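ARO (armadillo repeats only protein) (Plasmodium falciparum Santa Lucia, PDB 5EWP) probably serves as an armadillo-repeat protein-binding scaffold needed for the translocation of rhoptries and their attachment to the apical pole of the parasite. Local coordinates at residues D15-F19 against I58-S62; V28-V32 against A81-G87; M48-A52 against A106-L110; W51-T57 against E99-H104. All coordinates share one frame. Residue numbers count along the deposited sequence, not the author numbering.

Contact 1: D15-F19 against I58-S62; sequences DILRF and IGALS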
loop_
_atom_site.group_PDB
_atom_site.type_symbol
_atom_site.label_atom_id
_atom_site.label_comp_id
_atom_site.label_asym_id
_atom_site.label_seq_id
_atom_site.Cartn_x
_atom_site.Cartn_y
_atom_site.Cartn_z
ATOM N N ASP A 15 -4.674 19.095 21.734
ATOM C CA ASP A 15 -4.717 18.095 20.656
ATOM C C ASP A 15 -5.519 16.864 21.078
ATOM O O ASP A 15 -6.214 16.250 20.260
ATOM C CB ASP A 15 -3.303 17.692 20.231
ATOM C CG ASP A 15 -2.605 18.780 19.451
ATOM O OD1 ASP A 15 -3.239 19.825 19.209
ATOM O OD2 ASP A 15 -1.441 18.583 19.050
ATOM N N ILE A 16 -5.425 16.504 22.355
ATOM C CA ILE A 16 -6.200 15.384 22.865
ATOM C C ILE A 16 -7.686 15.729 22.867
ATOM O O ILE A 16 -8.522 14.905 22.507
ATOM C CB ILE A 16 -5.745 14.972 24.279
ATOM C CG1 ILE A 16 -4.355 14.333 24.207
ATOM C CG2 ILE A 16 -6.754 14.013 24.916
ATOM C CD1 ILE A 16 -3.801 13.901 25.553
ATOM N N LEU A 17 -8.018 16.957 23.250
ATOM C CA LEU A 17 -9.411 17.372 23.220
ATOM C C LEU A 17 -9.940 17.430 21.791
ATOM O O LEU A 17 -11.061 16.999 21.533
ATOM C CB LEU A 17 -9.574 18.720 23.903
ATOM C CG LEU A 17 -9.272 18.601 25.394
ATOM C CD1 LEU A 17 -9.496 19.909 26.051
ATOM C CD2 LEU A 17 -10.167 17.547 26.018
ATOM N N ARG A 18 -9.124 17.961 20.883
ATOM C CA ARG A 18 -9.484 18.031 19.467
ATOM C C ARG A 18 -9.705 16.638 18.914
ATOM O O ARG A 18 -10.663 16.407 18.187
ATOM C CB ARG A 18 -8.405 18.762 18.670
ATOM C CG ARG A 18 -8.439 20.273 18.857
ATOM C CD ARG A 18 -7.264 20.970 18.176
ATOM N NE ARG A 18 -7.224 20.747 16.732
ATOM C CZ ARG A 18 -6.133 20.883 15.983
ATOM N NH1 ARG A 18 -4.983 21.239 16.542
ATOM N NH2 ARG A 18 -6.191 20.661 14.676
ATOM N N PHE A 19 -8.833 15.702 19.285
ATOM C CA PHE A 19 -8.994 14.322 18.849
ATOM C C PHE A 19 -10.307 13.715 19.343
ATOM O O PHE A 19 -11.039 13.085 18.575
ATOM C CB PHE A 19 -7.829 13.436 19.315
ATOM C CG PHE A 19 -7.970 12.010 18.864
ATOM C CD1 PHE A 19 -7.474 11.611 17.627
ATOM C CD2 PHE A 19 -8.658 11.081 19.646
ATOM C CE1 PHE A 19 -7.625 10.294 17.183
ATOM C CE2 PHE A 19 -8.826 9.782 19.212
ATOM C CZ PHE A 19 -8.320 9.387 17.968
ATOM N N ILE A 58 -0.902 11.527 18.976
ATOM C CA ILE A 58 -2.207 11.878 18.433
ATOM C C ILE A 58 -2.150 11.904 16.898
ATOM O O ILE A 58 -3.112 11.530 16.221
ATOM C CB ILE A 58 -2.684 13.238 18.991
ATOM C CG1 ILE A 58 -3.094 13.083 20.452
ATOM C CG2 ILE A 58 -3.848 13.794 18.191
ATOM C CD1 ILE A 58 -4.302 12.196 20.639
ATOM N N GLY A 59 -1.011 12.320 16.354
ATOM C CA GLY A 59 -0.821 12.347 14.907
ATOM C C GLY A 59 -1.001 10.982 14.261
ATOM O O GLY A 59 -1.770 10.822 13.312
ATOM N N ALA A 60 -0.299 9.976 14.774
ATOM C CA ALA A 60 -0.448 8.632 14.229
ATOM C C ALA A 60 -1.839 8.053 14.511
ATOM O O ALA A 60 -2.383 7.297 13.707
ATOM C CB ALA A 60 0.625 7.720 14.782
ATOM N N LEU A 61 -2.409 8.402 15.658
ATOM C CA LEU A 61 -3.734 7.918 16.013
ATOM C C LEU A 61 -4.808 8.486 15.077
ATOM O O LEU A 61 -5.773 7.808 14.718
ATOM C CB LEU A 61 -4.042 8.294 17.451
ATOM C CG LEU A 61 -5.304 7.679 18.050
ATOM C CD1 LEU A 61 -5.236 6.162 18.048
ATOM C CD2 LEU A 61 -5.476 8.229 19.456
ATOM N N SER A 62 -4.624 9.744 14.688
ATOM C CA SER A 62 -5.552 10.418 13.785
ATOM C C SER A 62 -5.474 9.791 12.397
ATOM O O SER A 62 -6.496 9.544 11.763
ATOM C CB SER A 62 -5.237 11.909 13.731
ATOM O OG SER A 62 -5.463 12.523 15.001
#

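Contact 2: V28-V32 against A81-G87; sequences VQEFV and AIREANG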
loop_
_atom_site.group_PDB
_atom_site.type_symbol
_atom_site.label_atom_id
_atom_site.label_comp_id
_atom_site.label_asym_id
_atom_site.label_seq_id
_atom_site.Cartn_x
_atom_site.Cartn_y
_atom_site.Cartn_z
ATOM N N VAL A 28 -13.602 14.427 9.612
ATOM C CA VAL A 28 -12.516 14.088 8.703
ATOM C C VAL A 28 -11.464 15.191 8.619
ATOM O O VAL A 28 -10.274 14.916 8.761
ATOM C CB VAL A 28 -13.058 13.770 7.284
ATOM C CG1 VAL A 28 -11.919 13.683 6.284
ATOM C CG2 VAL A 28 -13.836 12.475 7.313
ATOM N N GLN A 29 -11.885 16.434 8.393
ATOM C CA GLN A 29 -10.926 17.526 8.237
ATOM C C GLN A 29 -10.085 17.728 9.490
ATOM O O GLN A 29 -8.882 18.014 9.409
ATOM C CB GLN A 29 -11.626 18.839 7.887
ATOM C CG GLN A 29 -10.653 19.979 7.587
ATOM C CD GLN A 29 -9.809 19.716 6.353
ATOM O OE1 GLN A 29 -10.293 19.816 5.221
ATOM N NE2 GLN A 29 -8.548 19.375 6.557
ATOM N N GLU A 30 -10.712 17.589 10.649
ATOM C CA GLU A 30 -9.960 17.785 11.894
ATOM C C GLU A 30 -8.935 16.660 12.100
ATOM O O GLU A 30 -7.798 16.912 12.511
ATOM C CB GLU A 30 -10.915 17.868 13.083
ATOM C CG GLU A 30 -10.274 18.254 14.388
ATOM C CD GLU A 30 -9.682 19.652 14.400
ATOM O OE1 GLU A 30 -9.979 20.461 13.498
ATOM O OE2 GLU A 30 -8.934 19.949 15.350
ATOM N N PHE A 31 -9.329 15.428 11.794
ATOM C CA PHE A 31 -8.375 14.314 11.826
ATOM C C PHE A 31 -7.184 14.585 10.897
ATOM O O PHE A 31 -6.050 14.355 11.268
ATOM C CB PHE A 31 -9.051 12.994 11.435
ATOM C CG PHE A 31 -9.804 12.319 12.565
ATOM C CD1 PHE A 31 -9.250 12.225 13.833
ATOM C CD2 PHE A 31 -11.064 11.773 12.347
ATOM C CE1 PHE A 31 -9.939 11.596 14.863
ATOM C CE2 PHE A 31 -11.763 11.149 13.373
ATOM C CZ PHE A 31 -11.193 11.056 14.635
ATOM N N VAL A 32 -7.434 15.063 9.677
ATOM C CA VAL A 32 -6.320 15.383 8.793
ATOM C C VAL A 32 -5.402 16.461 9.395
ATOM O O VAL A 32 -4.176 16.328 9.366
ATOM C CB VAL A 32 -6.840 15.813 7.401
ATOM C CG1 VAL A 32 -5.701 16.304 6.519
ATOM C CG2 VAL A 32 -7.505 14.623 6.752
ATOM N N ALA A 81 -14.106 12.347 0.897
ATOM C CA ALA A 81 -13.993 13.389 1.919
ATOM C C ALA A 81 -12.540 13.547 2.371
ATOM O O ALA A 81 -12.054 14.660 2.613
ATOM C CB ALA A 81 -14.895 13.076 3.107
ATOM N N ILE A 82 -11.848 12.419 2.494
ATOM C CA ILE A 82 -10.463 12.446 2.935
ATOM C C ILE A 82 -9.576 13.109 1.883
ATOM O O ILE A 82 -8.746 13.939 2.201
ATOM C CB ILE A 82 -9.980 11.032 3.261
ATOM C CG1 ILE A 82 -10.713 10.547 4.520
ATOM C CG2 ILE A 82 -8.443 11.006 3.483
ATOM C CD1 ILE A 82 -10.561 9.062 4.836
ATOM N N ARG A 83 -9.790 12.799 0.611
ATOM C CA ARG A 83 -9.016 13.475 -0.427
ATOM C C ARG A 83 -9.257 14.986 -0.386
ATOM O O ARG A 83 -8.322 15.773 -0.443
ATOM C CB ARG A 83 -9.380 12.940 -1.820
ATOM C CG ARG A 83 -8.607 13.639 -2.949
ATOM C CD ARG A 83 -9.088 13.173 -4.321
ATOM N NE ARG A 83 -10.450 13.626 -4.595
ATOM C CZ ARG A 83 -11.532 12.853 -4.591
ATOM N NH1 ARG A 83 -11.445 11.558 -4.316
ATOM N NH2 ARG A 83 -12.725 13.393 -4.856
ATOM N N GLU A 84 -10.522 15.370 -0.273
ATOM C CA GLU A 84 -10.906 16.781 -0.341
ATOM C C GLU A 84 -10.421 17.566 0.869
ATOM O O GLU A 84 -10.319 18.785 0.830
ATOM C CB GLU A 84 -12.418 16.886 -0.488
ATOM C CG GLU A 84 -12.885 16.494 -1.893
ATOM C CD GLU A 84 -14.374 16.217 -1.961
ATOM O OE1 GLU A 84 -15.036 16.245 -0.898
ATOM O OE2 GLU A 84 -14.887 15.984 -3.079
ATOM N N ALA A 85 -10.075 16.841 1.925
ATOM C CA ALA A 85 -9.571 17.439 3.153
ATOM C C ALA A 85 -8.044 17.545 3.116
ATOM O O ALA A 85 -7.406 17.856 4.125
ATOM C CB ALA A 85 -10.033 16.608 4.363
ATOM N N ASN A 86 -7.477 17.275 1.941
ATOM C CA ASN A 86 -6.026 17.265 1.713
ATOM C C ASN A 86 -5.327 16.107 2.440
ATOM O O ASN A 86 -4.126 16.161 2.722
ATOM C CB ASN A 86 -5.398 18.604 2.128
ATOM C CG ASN A 86 -4.030 18.815 1.520
ATOM O OD1 ASN A 86 -3.813 18.520 0.342
ATOM N ND2 ASN A 86 -3.087 19.290 2.327
ATOM N N GLY A 87 -6.067 15.041 2.716
ATOM C CA GLY A 87 -5.479 13.897 3.400
ATOM C C GLY A 87 -4.312 13.231 2.674
ATOM O O GLY A 87 -3.368 12.769 3.302
#

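Contact 3: M48-A52 against A106-L110; sequences MHPWA and AVVAL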
loop_
_atom_site.group_PDB
_atom_site.type_symbol
_atom_site.label_atom_id
_atom_site.label_comp_id
_atom_site.label_asym_id
_atom_site.label_seq_id
_atom_site.Cartn_x
_atom_site.Cartn_y
_atom_site.Cartn_z
ATOM N N MET A 48 -4.798 -2.146 17.448
ATOM C CA MET A 48 -5.925 -1.745 16.606
ATOM C C MET A 48 -5.909 -2.370 15.214
ATOM O O MET A 48 -6.865 -2.223 14.460
ATOM C CB MET A 48 -5.974 -0.212 16.459
ATOM C CG MET A 48 -5.633 0.574 17.720
ATOM S SD MET A 48 -5.441 2.351 17.439
ATOM C CE MET A 48 -7.017 2.740 16.652
ATOM N N HIS A 49 -4.843 -3.088 14.884
ATOM C CA HIS A 49 -4.586 -3.465 13.501
ATOM C C HIS A 49 -3.624 -4.649 13.518
ATOM O O HIS A 49 -2.788 -4.736 14.405
ATOM C CB HIS A 49 -4.013 -2.263 12.724
ATOM C CG HIS A 49 -3.737 -2.539 11.281
ATOM N ND1 HIS A 49 -2.608 -3.205 10.849
ATOM C CD2 HIS A 49 -4.449 -2.242 10.168
ATOM C CE1 HIS A 49 -2.634 -3.294 9.533
ATOM N NE2 HIS A 49 -3.744 -2.724 9.093
ATOM N N PRO A 50 -3.750 -5.571 12.547
ATOM C CA PRO A 50 -2.939 -6.792 12.634
ATOM C C PRO A 50 -1.424 -6.627 12.445
ATOM O O PRO A 50 -0.697 -7.491 12.925
ATOM C CB PRO A 50 -3.518 -7.678 11.525
ATOM C CG PRO A 50 -4.232 -6.767 10.607
ATOM C CD PRO A 50 -4.694 -5.602 11.415
ATOM N N TRP A 51 -0.943 -5.569 11.796
ATOM C CA TRP A 51 0.503 -5.428 11.639
ATOM C C TRP A 51 1.057 -4.008 11.856
ATOM O O TRP A 51 2.250 -3.858 12.109
ATOM C CB TRP A 51 0.934 -5.958 10.259
ATOM C CG TRP A 51 0.341 -5.279 9.063
ATOM C CD1 TRP A 51 -0.706 -5.724 8.295
ATOM C CD2 TRP A 51 0.782 -4.051 8.467
ATOM N NE1 TRP A 51 -0.954 -4.828 7.269
ATOM C CE2 TRP A 51 -0.050 -3.797 7.354
ATOM C CE3 TRP A 51 1.803 -3.135 8.774
ATOM C CZ2 TRP A 51 0.105 -2.670 6.540
ATOM C CZ3 TRP A 51 1.951 -2.009 7.967
ATOM C CH2 TRP A 51 1.104 -1.792 6.865
ATOM N N ALA A 52 0.219 -2.976 11.749
ATOM C CA ALA A 52 0.698 -1.596 11.911
ATOM C C ALA A 52 1.191 -1.361 13.338
ATOM O O ALA A 52 0.546 -1.778 14.295
ATOM C CB ALA A 52 -0.400 -0.606 11.569
ATOM N N ALA A 106 0.059 5.651 7.659
ATOM C CA ALA A 106 -0.055 6.278 6.334
ATOM C C ALA A 106 -0.181 5.246 5.222
ATOM O O ALA A 106 -0.974 5.417 4.302
ATOM C CB ALA A 106 1.167 7.206 6.067
ATOM N N VAL A 107 0.603 4.178 5.295
ATOM C CA VAL A 107 0.491 3.105 4.317
ATOM C C VAL A 107 -0.891 2.451 4.370
ATOM O O VAL A 107 -1.526 2.254 3.333
ATOM C CB VAL A 107 1.585 2.034 4.542
ATOM C CG1 VAL A 107 1.270 0.763 3.765
ATOM C CG2 VAL A 107 2.948 2.593 4.139
ATOM N N VAL A 108 -1.362 2.123 5.573
ATOM C CA VAL A 108 -2.700 1.541 5.695
ATOM C C VAL A 108 -3.773 2.484 5.119
ATOM O O VAL A 108 -4.617 2.048 4.315
ATOM C CB VAL A 108 -3.037 1.201 7.160
ATOM C CG1 VAL A 108 -4.507 0.763 7.280
ATOM C CG2 VAL A 108 -2.082 0.113 7.668
ATOM N N ALA A 109 -3.725 3.765 5.488
ATOM C CA ALA A 109 -4.714 4.738 4.978
ATOM C C ALA A 109 -4.678 4.817 3.459
ATOM O O ALA A 109 -5.718 4.745 2.801
ATOM C CB ALA A 109 -4.481 6.134 5.558
ATOM N N LEU A 110 -3.484 4.985 2.912
ATOM C CA LEU A 110 -3.345 5.132 1.457
ATOM C C LEU A 110 -3.775 3.872 0.728
ATOM O O LEU A 110 -4.354 3.947 -0.357
ATOM C CB LEU A 110 -1.902 5.504 1.089
ATOM C CG LEU A 110 -1.490 6.928 1.498
ATOM C CD1 LEU A 110 0.004 7.089 1.395
ATOM C CD2 LEU A 110 -2.181 7.982 0.616
#

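Contact 4: W51-T57 against E99-H104; sequences WAADPKT and ELDRVH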
loop_
_atom_site.group_PDB
_atom_site.type_symbol
_atom_site.label_atom_id
_atom_site.label_comp_id
_atom_site.label_asym_id
_atom_site.label_seq_id
_atom_site.Cartn_x
_atom_site.Cartn_y
_atom_site.Cartn_z
ATOM N N TRP A 51 -0.943 -5.569 11.796
ATOM C CA TRP A 51 0.503 -5.428 11.639
ATOM C C TRP A 51 1.057 -4.008 11.856
ATOM O O TRP A 51 2.250 -3.858 12.109
ATOM C CB TRP A 51 0.934 -5.958 10.259
ATOM C CG TRP A 51 0.341 -5.279 9.063
ATOM C CD1 TRP A 51 -0.706 -5.724 8.295
ATOM C CD2 TRP A 51 0.782 -4.051 8.467
ATOM N NE1 TRP A 51 -0.954 -4.828 7.269
ATOM C CE2 TRP A 51 -0.050 -3.797 7.354
ATOM C CE3 TRP A 51 1.803 -3.135 8.774
ATOM C CZ2 TRP A 51 0.105 -2.670 6.540
ATOM C CZ3 TRP A 51 1.951 -2.009 7.967
ATOM C CH2 TRP A 51 1.104 -1.792 6.865
ATOM N N ALA A 52 0.219 -2.976 11.749
ATOM C CA ALA A 52 0.698 -1.596 11.911
ATOM C C ALA A 52 1.191 -1.361 13.338
ATOM O O ALA A 52 0.546 -1.778 14.295
ATOM C CB ALA A 52 -0.400 -0.606 11.569
ATOM N N ALA A 53 2.328 -0.693 13.480
ATOM C CA ALA A 53 2.861 -0.368 14.808
ATOM C C ALA A 53 1.878 0.484 15.603
ATOM O O ALA A 53 1.206 1.346 15.043
ATOM C CB ALA A 53 4.187 0.342 14.674
ATOM N N ASP A 54 1.775 0.246 16.912
ATOM C CA ASP A 54 0.867 1.047 17.743
ATOM C C ASP A 54 1.120 2.557 17.635
ATOM O O ASP A 54 2.262 3.011 17.764
ATOM C CB ASP A 54 0.993 0.638 19.213
ATOM C CG ASP A 54 0.542 -0.788 19.464
ATOM O OD1 ASP A 54 -0.221 -1.332 18.643
ATOM O OD2 ASP A 54 0.983 -1.368 20.479
ATOM N N PRO A 55 0.055 3.337 17.400
ATOM C CA PRO A 55 0.198 4.799 17.405
ATOM C C PRO A 55 0.800 5.291 18.717
ATOM O O PRO A 55 0.374 4.831 19.779
ATOM C CB PRO A 55 -1.242 5.290 17.217
ATOM C CG PRO A 55 -1.878 4.203 16.387
ATOM C CD PRO A 55 -1.276 2.913 16.926
ATOM N N LYS A 56 1.786 6.180 18.637
ATOM C CA LYS A 56 2.464 6.670 19.831
ATOM C C LYS A 56 2.162 8.140 20.086
ATOM O O LYS A 56 2.523 8.695 21.140
ATOM C CB LYS A 56 3.984 6.456 19.707
ATOM C CG LYS A 56 4.378 4.990 19.510
ATOM C CD LYS A 56 5.893 4.740 19.643
ATOM C CE LYS A 56 6.739 5.881 19.082
ATOM N NZ LYS A 56 7.091 5.743 17.633
ATOM N N THR A 57 1.484 8.758 19.124
ATOM C CA THR A 57 1.096 10.169 19.190
ATOM C C THR A 57 -0.308 10.379 18.656
ATOM O O THR A 57 -0.836 9.533 17.935
ATOM C CB THR A 57 2.044 11.086 18.379
ATOM O OG1 THR A 57 2.099 10.618 17.026
ATOM C CG2 THR A 57 3.457 11.114 18.962
ATOM N N GLU A 99 9.312 7.517 12.479
ATOM C CA GLU A 99 8.463 6.846 13.460
ATOM C C GLU A 99 7.661 5.760 12.755
ATOM O O GLU A 99 6.876 6.043 11.851
ATOM C CB GLU A 99 7.543 7.835 14.170
ATOM C CG GLU A 99 8.313 8.868 14.980
ATOM C CD GLU A 99 9.381 8.229 15.880
ATOM O OE1 GLU A 99 9.073 7.264 16.619
ATOM O OE2 GLU A 99 10.539 8.688 15.841
ATOM N N LEU A 100 7.867 4.518 13.169
ATOM C CA LEU A 100 7.278 3.381 12.479
ATOM C C LEU A 100 5.749 3.467 12.449
ATOM O O LEU A 100 5.135 3.129 11.431
ATOM C CB LEU A 100 7.756 2.097 13.160
ATOM C CG LEU A 100 8.088 0.830 12.387
ATOM C CD1 LEU A 100 8.819 1.161 11.104
ATOM C CD2 LEU A 100 8.986 -0.010 13.277
ATOM N N ASP A 101 5.139 3.958 13.532
ATOM C CA ASP A 101 3.677 4.004 13.597
ATOM C C ASP A 101 3.094 5.036 12.628
ATOM O O ASP A 101 2.010 4.841 12.103
ATOM C CB ASP A 101 3.187 4.280 15.027
ATOM C CG ASP A 101 3.820 5.513 15.651
ATOM O OD1 ASP A 101 5.055 5.669 15.573
ATOM O OD2 ASP A 101 3.065 6.319 16.236
ATOM N N ARG A 102 3.833 6.109 12.371
ATOM C CA ARG A 102 3.387 7.123 11.418
ATOM C C ARG A 102 3.427 6.592 9.998
ATOM O O ARG A 102 2.485 6.790 9.205
ATOM C CB ARG A 102 4.255 8.392 11.543
ATOM C CG ARG A 102 3.806 9.282 12.688
ATOM C CD ARG A 102 4.647 10.555 12.841
ATOM N NE ARG A 102 4.138 11.295 13.977
ATOM C CZ ARG A 102 3.315 12.337 13.892
ATOM N NH1 ARG A 102 2.963 12.819 12.706
ATOM N NH2 ARG A 102 2.874 12.922 14.999
ATOM N N VAL A 103 4.521 5.921 9.661
ATOM C CA VAL A 103 4.646 5.358 8.320
ATOM C C VAL A 103 3.578 4.291 8.124
ATOM O O VAL A 103 2.869 4.289 7.126
ATOM C CB VAL A 103 6.014 4.749 8.064
ATOM C CG1 VAL A 103 6.036 4.118 6.650
ATOM C CG2 VAL A 103 7.097 5.816 8.206
ATOM N N HIS A 104 3.455 3.377 9.093
ATOM C CA HIS A 104 2.490 2.291 8.935
ATOM C C HIS A 104 1.067 2.797 8.783
ATOM O O HIS A 104 0.327 2.311 7.940
ATOM C CB HIS A 104 2.568 1.337 10.118
ATOM C CG HIS A 104 3.801 0.494 10.126
ATOM N ND1 HIS A 104 4.117 -0.348 11.172
ATOM C CD2 HIS A 104 4.775 0.330 9.201
ATOM C CE1 HIS A 104 5.253 -0.965 10.906
ATOM N NE2 HIS A 104 5.667 -0.582 9.709
HETATM O O HOH W 1 0.490 2.629 12.754
HETATM O O HOH W 2 4.077 8.853 16.459
#

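Contact 1: D15-F19 against I58-S62
This is an apolar helix-helix packing contact near the N-terminal end of the solenoid, where helix 14-25 lies beside the first turn of helix 58-70. The two short segments run nearly parallel, 14° apart, with their axes 10.9 Å from each other, a spacing wide enough for side chains to fill. Phe19 and Ile58 fill it, Phe19 with the larger share. The Phe19 ring reaches across so that Leu61 CD2 sits over one face, 3.8 Å from the ring centroid and 26° off the normal, a CH-pi contact, while Ser62 OG approaches the ring edge at 3.4 Å from Phe19 CD1. Near-parallel packing of this sort fits an armadillo array, in which equivalent helices of successive repeats lie side by side; Phe31 of helix 28-34 also meets the Phe19 ring. Ile58 closes the other end of the seam: its CD1 lies 4.0 Å from Phe19 CB, its CG1 4.2 Å from Ile16 CG1, and its CG2 4.0 Å from Asp15 O. Ser62 OG is turned back on its own helix, donating to Ile58 O at 2.8 Å. The carboxylate of Asp15 bonds Ser37 through OD2, and its OD1 forms a salt bridge with Arg18 NH1 at 3.5 Å.

Contact 2: V28-V32 against A81-G87
A methyl knob drops into a hollow of the neighbouring helix here, as the first turns of helix 28-34 press against the end of helix 77-84 in the armadillo-type helical array. Helix 77-84 closes in a Schellman motif: Asn86, at positive phi, is the C-prime residue, with Gly87 N bonded to Ile82 O and Asn86 N to Arg83 O. The knob is Ala85, and Val28, Val32 and the side chain of Gln29 wall the hollow. Ala85 CB lies 4.0 Å from Val28 CG1, 4.0 Å from Val32 CG2 and 3.3 Å from Gln29 OE1; so small a residue lets the CA atoms of Gln29 and Ala85 come within 5.3 Å. Val28 CG1 also lies 3.8 Å from Ile82 CG1. Beyond the alanine, Val32 CG1 settles 3.9 Å from Gly87 CA, where any side chain on the glycine would collide with Ile82. Leu66 and Leu69 of helix 58-70 pack on Val32 and Val28 respectively. Gln29 adds the polar bond of the contact, its NE2 donating to Ala85 O at 3.1 Å with an N-H...O angle of 148°.

Contact 3: M48-A52 against A106-L110
Residues 48-52 form an irregular, folded piece of the long connection between helices 28-34 and 58-70, whereas 106-110 is a continuous helical turn in the middle of helix 100-113. Their backbones stay well apart, the nearest CA atoms being those of Ala52 and Val108 at 7.7 Å, so side chains bridge the gap. The loop is held in shape by His49, whose ND1 accepts from both Trp51 N and Ala52 N, each at 3.0 Å and nearly linear. In this armadillo-type solenoid the connection thus lies across the flank of a helix farther along the chain. Val108 is the bump on that helix: its CG2 is met by His49 NE2 at 3.6 Å, by Trp51 CZ2 at 3.7 Å and, more loosely, by Ala52 CB at 4.3 Å. The indole carries the cover one residue further back, its edge facing Val107 with Trp51 CH2 4.0 Å from Val107 CG1. Met144 of helix 142-156 touches both Trp51 and Val107, while Ala67 of helix 58-70 packs against Val108.

Contact 4: W51-T57 against E99-H104
An extended loop is pinned to the start of helix 100-113 by side chains that take hold of its backbone at two points. His104 ND1 accepts from Ala53 N at 2.9 Å, and Asp101 OD2 accepts from Lys56 N at 2.7 Å. The carboxylate does more: Asp101 OD1 pairs with Lys56 NZ at 2.9 Å, and the same NZ reaches Glu99 OE1 at 2.7 Å, a three-residue salt-bridge network that runs from the buried Asp101 out to the exposed Glu99. Trp51 points its edge at the face of the His104 ring, a T-shaped pair with centroids 5.3 Å apart and planes at 73°. Two waters bridge the seam, one from Ala53 O to Asp101 O, the other from Thr57 OG1 to Asp101 OD2. Arg102 adds only a weak bond, NH2 to Thr57 OG1 at 3.2 Å, its NH1 being held by Cys35 O; the loop leads into helix 58-70 of the armadillo-type array. As an acceptor, His104 ND1 must be unprotonated, which requires a neutral imidazole with its proton on NE2.

How the contacts relate
Contacts 3 and 4 are the closest pair, with centres about 8 Å apart: they share Trp51 and Ala52 and together lay one loop along successive turns of helix 100-113. Contact 1, about 14 Å from contact 4 between centres, joins it where helix 58-70 begins; Ala60 CB lies 3.2 Å from Asp101 OD2, and Pro55 CB 3.7 Å from Leu61 N. Contact 1 also meets contact 2, through the Arg18 NE to Glu30 OE2 salt bridge and through Phe19 CE1, 3.5 Å from Phe31 CE1. Contact 2 stands off from contact 4, nearest atoms about 9 Å apart. Contact 1 touches contact 3 as well, Leu61 CD1 lying 3.9 Å from Met48 SD.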